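Local coordinates for protein NADH oxidoreductase (Mesorhizobium loti, PDB 3PI7) that probably acts as an NADPH-binding oxidoreductase of the quinone reductase type, pairing a GroES-like domain with a Rossmann fold, at residues Lys106-Ala111 with Ala130-Asp136; Glu141-Ala145 with Gly315-Thr319. All blocks are in the same frame, centred on the assembly; numbering follows the deposited sequence.

Interaction 1 of 2, residues Lys106-Ala111 with Ala130-Asp136; sequences KRVAFA and ACIPLLD
Strands 107-111 and 131-133 run antiparallel at 159°; the axes of these short segments approach to 4.4 Å. Ala-109 and Ile-132 form the hydrogen-bonded pair: Ala-109 N to Ile-132 O 3.0 Å, Ile-132 N to Ala-109 O 2.8 Å. Val-108/Pro-133 and Phe-110/Cys-131 are non-hydrogen-bonded pairs. Pro-133 has no NH to give. Ala-111 N donates to Ala-130 O (3.1 Å) and Leu-134 N to Arg-107 O (2.9 Å). The other edge of 107-111 bonds to strand 86-94, within the GroES-like domain's sheet. Val-108, Phe-110, Cys-131 and Pro-133 share one face. Ala-109 and Ile-132 occupy the other; Ala-109 CB meets Leu-134 CD2 at 3.9 Å. Arg-107 (chi1 t, chi2 t, chi3 p) lays its guanidinium over Leu-134 CB. A water accepts from Arg-107 NE (2.9 Å) and donates to Leu-134 O (2.7 Å). The Gln-309 side chain bonds Pro-133 O and Leu-135 N. Arg-107 NH1 forms a salt bridge with Asp-140, NH2 bonds to Val-138 O, and Lys-106 NZ to Ser-102 O.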
loop_
_atom_site.group_PDB
_atom_site.type_symbol
_atom_site.label_atom_id
_atom_site.label_comp_id
_atom_site.label_asym_id
_atom_site.label_seq_id
_atom_site.Cartn_x
_atom_site.Cartn_y
_atom_site.Cartn_z
ATOM N N LYS A 106 -0.058 -42.247 9.929
ATOM C CA LYS A 106 -1.171 -41.348 10.154
ATOM C C LYS A 106 -1.691 -40.793 8.857
ATOM O O LYS A 106 -0.949 -40.607 7.899
ATOM C CB LYS A 106 -0.771 -40.210 11.119
ATOM C CG LYS A 106 -0.584 -40.764 12.518
ATOM C CD LYS A 106 -0.157 -39.724 13.540
ATOM C CE LYS A 106 -0.124 -40.357 14.921
ATOM N NZ LYS A 106 1.149 -40.056 15.652
ATOM N N ARG A 107 -3.007 -40.615 8.819
ATOM C CA ARG A 107 -3.694 -40.010 7.710
ATOM C C ARG A 107 -3.664 -38.513 7.967
ATOM O O ARG A 107 -4.030 -38.068 9.064
ATOM C CB ARG A 107 -5.093 -40.561 7.677
ATOM C CG ARG A 107 -6.018 -39.905 6.707
ATOM C CD ARG A 107 -7.360 -40.574 6.935
ATOM N NE ARG A 107 -8.014 -40.204 8.204
ATOM C CZ ARG A 107 -9.277 -39.796 8.258
ATOM N NH1 ARG A 107 -10.001 -39.713 7.147
ATOM N NH2 ARG A 107 -9.821 -39.451 9.418
ATOM N N VAL A 108 -3.145 -37.754 7.005
ATOM C CA VAL A 108 -2.925 -36.336 7.203
ATOM C C VAL A 108 -3.409 -35.501 6.057
ATOM O O VAL A 108 -3.399 -35.944 4.905
ATOM C CB VAL A 108 -1.391 -36.022 7.395
ATOM C CG1 VAL A 108 -0.826 -36.602 8.691
ATOM C CG2 VAL A 108 -0.564 -36.465 6.181
ATOM N N ALA A 109 -3.780 -34.270 6.372
ATOM C CA ALA A 109 -3.919 -33.216 5.375
ATOM C C ALA A 109 -2.509 -32.685 5.230
ATOM O O ALA A 109 -1.793 -32.620 6.242
ATOM C CB ALA A 109 -4.864 -32.136 5.873
ATOM N N PHE A 110 -2.048 -32.360 4.022
ATOM C CA PHE A 110 -0.674 -31.891 3.953
ATOM C C PHE A 110 -0.506 -30.782 2.929
ATOM O O PHE A 110 -1.279 -30.704 1.982
ATOM C CB PHE A 110 0.293 -33.036 3.643
ATOM C CG PHE A 110 0.084 -33.631 2.280
ATOM C CD1 PHE A 110 -0.835 -34.658 2.084
ATOM C CD2 PHE A 110 0.828 -33.190 1.194
ATOM C CE1 PHE A 110 -1.046 -35.201 0.806
ATOM C CE2 PHE A 110 0.598 -33.710 -0.082
ATOM C CZ PHE A 110 -0.326 -34.720 -0.259
ATOM N N ALA A 111 0.554 -29.991 3.103
ATOM C CA ALA A 111 0.950 -28.929 2.193
ATOM C C ALA A 111 2.396 -29.223 1.839
ATOM O O ALA A 111 3.216 -29.457 2.727
ATOM C CB ALA A 111 0.778 -27.558 2.859
ATOM N N ALA A 130 4.149 -29.555 8.176
ATOM C CA ALA A 130 3.141 -29.079 7.228
ATOM C C ALA A 130 1.993 -30.091 7.109
ATOM O O ALA A 130 1.196 -30.035 6.168
ATOM C CB ALA A 130 3.784 -28.839 5.881
ATOM N N CYS A 131 1.934 -31.039 8.063
ATOM C CA CYS A 131 0.910 -32.072 8.083
ATOM C C CYS A 131 -0.017 -31.889 9.208
ATOM O O CYS A 131 0.397 -31.498 10.292
ATOM C CB CYS A 131 1.545 -33.453 8.148
ATOM S SG CYS A 131 2.542 -33.846 6.703
ATOM N N ILE A 132 -1.279 -32.219 8.976
ATOM C CA ILE A 132 -2.266 -32.159 10.048
ATOM C C ILE A 132 -2.843 -33.543 10.193
ATOM O O ILE A 132 -3.612 -33.954 9.319
ATOM C CB ILE A 132 -3.385 -31.111 9.778
ATOM C CG1 ILE A 132 -2.840 -29.682 9.594
ATOM C CG2 ILE A 132 -4.497 -31.203 10.831
ATOM C CD1 ILE A 132 -3.903 -28.675 9.103
ATOM N N PRO A 133 -2.485 -34.297 11.255
ATOM C CA PRO A 133 -3.094 -35.614 11.427
ATOM C C PRO A 133 -4.588 -35.422 11.583
ATOM O O PRO A 133 -5.052 -34.551 12.334
ATOM C CB PRO A 133 -2.420 -36.169 12.680
ATOM C CG PRO A 133 -1.151 -35.344 12.841
ATOM C CD PRO A 133 -1.576 -33.977 12.370
ATOM N N LEU A 134 -5.339 -36.145 10.788
ATOM C CA LEU A 134 -6.760 -35.947 10.890
ATOM C C LEU A 134 -7.328 -36.749 12.012
ATOM O O LEU A 134 -6.832 -37.859 12.320
ATOM C CB LEU A 134 -7.456 -36.329 9.581
ATOM C CG LEU A 134 -6.964 -35.669 8.302
ATOM C CD1 LEU A 134 -7.717 -36.235 7.110
ATOM C CD2 LEU A 134 -7.112 -34.163 8.361
ATOM N N LEU A 135 -8.368 -36.202 12.648
ATOM C CA LEU A 135 -9.124 -36.917 13.673
ATOM C C LEU A 135 -9.652 -38.186 13.008
ATOM O O LEU A 135 -9.971 -38.141 11.817
ATOM C CB LEU A 135 -10.258 -36.018 14.176
ATOM C CG LEU A 135 -11.224 -36.588 15.195
ATOM C CD1 LEU A 135 -10.568 -36.741 16.569
ATOM C CD2 LEU A 135 -12.412 -35.708 15.310
ATOM N N ASP A 136 -9.677 -39.310 13.737
ATOM C CA ASP A 136 -10.083 -40.626 13.207
ATOM C C ASP A 136 -11.460 -40.637 12.508
ATOM O O ASP A 136 -11.652 -41.423 11.573
ATOM C CB ASP A 136 -10.078 -41.668 14.335
ATOM C CG ASP A 136 -11.032 -41.328 15.475
ATOM O OD1 ASP A 136 -10.872 -40.239 16.089
ATOM O OD2 ASP A 136 -11.929 -42.144 15.757
HETATM O O HOH W 1 -7.209 -40.102 10.954
#

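Interaction 2 of 2, residues Glu141-Ala145 with Gly315-Thr319; sequences EDGAA and GRWST
Residues 141-143 are helical and continue a short helix that begins at Asp-140. Ala-145 has phi/psi -126/25, and its N makes a weak bond to Asp-142 O (3.4 Å). Residues 315-319 form an irregular loop. Gly-315 has positive phi (85/-9), where a CB would clash with the preceding carbonyl O. Trp-317 and Ser-318 are extended. The nearest CA atoms are those of Asp-142 and Thr-319, 5.8 Å apart.

Asp-142 (chi1 m, chi2 -35°) carries the contact. Its OD1 accepts two hydrogen bonds from Thr-319, from N at 3.2 Å and from OG1 at 3.2 Å. Its OD2 takes a bond from a water at 2.7 Å, and that water is also hydrogen-bonded to Ser-318 OG at 3.0 Å. Ala-145 CB touches Thr-319 CG2 at 4.2 Å. Asp-142 and Thr-319 also touch Phe-312 of helix 298-313. Trp-317 turns from this contact to pack on helices 148-163 and 176-188. Glu-141 O is buried without a partner. One helix aspartate thus accepts from the main-chain NH and the hydroxyl of the same threonine. Here the segment after the GroES-like sheet meets the chain leaving helix 298-313 for strand 323-326, which pairs in that same sheet.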
loop_
_atom_site.group_PDB
_atom_site.type_symbol
_atom_site.label_atom_id
_atom_site.label_comp_id
_atom_site.label_asym_id
_atom_site.label_seq_id
_atom_site.Cartn_x
_atom_site.Cartn_y
_atom_site.Cartn_z
ATOM N N GLU A 141 -12.422 -36.424 2.241
ATOM C CA GLU A 141 -12.705 -35.324 1.299
ATOM C C GLU A 141 -12.520 -33.939 1.962
ATOM O O GLU A 141 -12.320 -32.930 1.272
ATOM C CB GLU A 141 -14.142 -35.448 0.744
ATOM C CG GLU A 141 -14.370 -36.657 -0.158
ATOM C CD GLU A 141 -14.761 -37.969 0.507
ATOM O OE1 GLU A 141 -14.577 -38.113 1.738
ATOM O OE2 GLU A 141 -15.238 -38.869 -0.222
ATOM N N ASP A 142 -12.616 -33.894 3.298
ATOM C CA ASP A 142 -12.457 -32.648 4.061
ATOM C C ASP A 142 -10.937 -32.385 4.230
ATOM O O ASP A 142 -10.465 -31.246 4.079
ATOM C CB ASP A 142 -13.213 -32.743 5.395
ATOM C CG ASP A 142 -14.726 -32.696 5.203
ATOM O OD1 ASP A 142 -15.189 -31.973 4.276
ATOM O OD2 ASP A 142 -15.449 -33.404 5.959
ATOM N N GLY A 143 -10.190 -33.477 4.407
ATOM C CA GLY A 143 -8.740 -33.436 4.540
ATOM C C GLY A 143 -7.991 -32.903 3.335
ATOM O O GLY A 143 -6.967 -32.256 3.524
ATOM N N ALA A 144 -8.449 -33.164 2.097
ATOM C CA ALA A 144 -7.696 -32.769 0.915
ATOM C C ALA A 144 -7.664 -31.277 0.690
ATOM O O ALA A 144 -6.759 -30.803 0.033
ATOM C CB ALA A 144 -8.226 -33.463 -0.336
ATOM N N ALA A 145 -8.625 -30.539 1.252
ATOM C CA ALA A 145 -8.694 -29.095 1.098
ATOM C C ALA A 145 -8.755 -28.387 2.473
ATOM O O ALA A 145 -9.234 -27.267 2.562
ATOM C CB ALA A 145 -9.909 -28.746 0.265
ATOM N N GLY A 315 -19.077 -30.383 11.891
ATOM C CA GLY A 315 -20.079 -30.061 10.886
ATOM C C GLY A 315 -20.220 -28.631 10.431
ATOM O O GLY A 315 -20.935 -28.392 9.452
ATOM N N ARG A 316 -19.547 -27.660 11.108
ATOM C CA ARG A 316 -19.635 -26.247 10.684
ATOM C C ARG A 316 -19.078 -26.055 9.269
ATOM O O ARG A 316 -19.595 -25.217 8.513
ATOM C CB ARG A 316 -18.911 -25.306 11.661
ATOM C CG ARG A 316 -19.791 -24.808 12.802
ATOM C CD ARG A 316 -18.976 -24.032 13.822
ATOM N NE ARG A 316 -17.963 -24.877 14.457
ATOM C CZ ARG A 316 -16.975 -24.422 15.219
ATOM N NH1 ARG A 316 -16.844 -23.119 15.440
ATOM N NH2 ARG A 316 -16.094 -25.262 15.744
ATOM N N TRP A 317 -18.019 -26.835 8.918
ATOM C CA TRP A 317 -17.414 -26.787 7.583
ATOM C C TRP A 317 -17.450 -28.150 6.932
ATOM O O TRP A 317 -17.141 -29.157 7.589
ATOM C CB TRP A 317 -15.945 -26.305 7.633
ATOM C CG TRP A 317 -15.724 -24.833 7.461
ATOM C CD1 TRP A 317 -16.606 -23.919 6.967
ATOM C CD2 TRP A 317 -14.495 -24.118 7.694
ATOM N NE1 TRP A 317 -16.034 -22.669 6.951
ATOM C CE2 TRP A 317 -14.734 -22.763 7.381
ATOM C CE3 TRP A 317 -13.229 -24.487 8.183
ATOM C CZ2 TRP A 317 -13.750 -21.773 7.523
ATOM C CZ3 TRP A 317 -12.262 -23.502 8.340
ATOM C CH2 TRP A 317 -12.527 -22.164 8.015
ATOM N N SER A 318 -17.842 -28.214 5.646
ATOM C CA SER A 318 -17.860 -29.462 4.852
ATOM C C SER A 318 -17.751 -29.130 3.353
ATOM O O SER A 318 -18.674 -28.538 2.782
ATOM C CB SER A 318 -19.100 -30.310 5.142
ATOM O OG SER A 318 -18.948 -31.611 4.595
ATOM N N THR A 319 -16.608 -29.507 2.735
ATOM C CA THR A 319 -16.238 -29.225 1.333
ATOM C C THR A 319 -17.200 -29.925 0.347
ATOM O O THR A 319 -17.502 -31.107 0.537
ATOM C CB THR A 319 -14.774 -29.678 1.082
ATOM O OG1 THR A 319 -14.053 -29.671 2.317
ATOM C CG2 THR A 319 -14.056 -28.808 0.059
HETATM O O HOH W 2 -18.092 -33.614 6.624
#

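In the fold
After earlier strands, including 51-56 and 86-94, the chain enters strand 107-111. It passes strand 123-127, and strand 131-133 then pairs with 107-111, so interaction 1 closes a loop of 18 residues. Helix 140-143 follows. The chain then passes through the Rossmann sheet of six parallel strands and helix 298-313 before 315-319 meets 141-145. Interaction 2 thus closes a loop of 169 residues. The two are in series and neither nest nor cross. Their centres lie about 13 Å apart. Helix 298-313 packs against both. Interaction 1 joins two strands within the GroES-like sheet. Interaction 2 brings the chain returning from the Rossmann part against helix 140-143, which touches that sheet through Gly-143: its O lies 3.2 Å from Ala-109 CB.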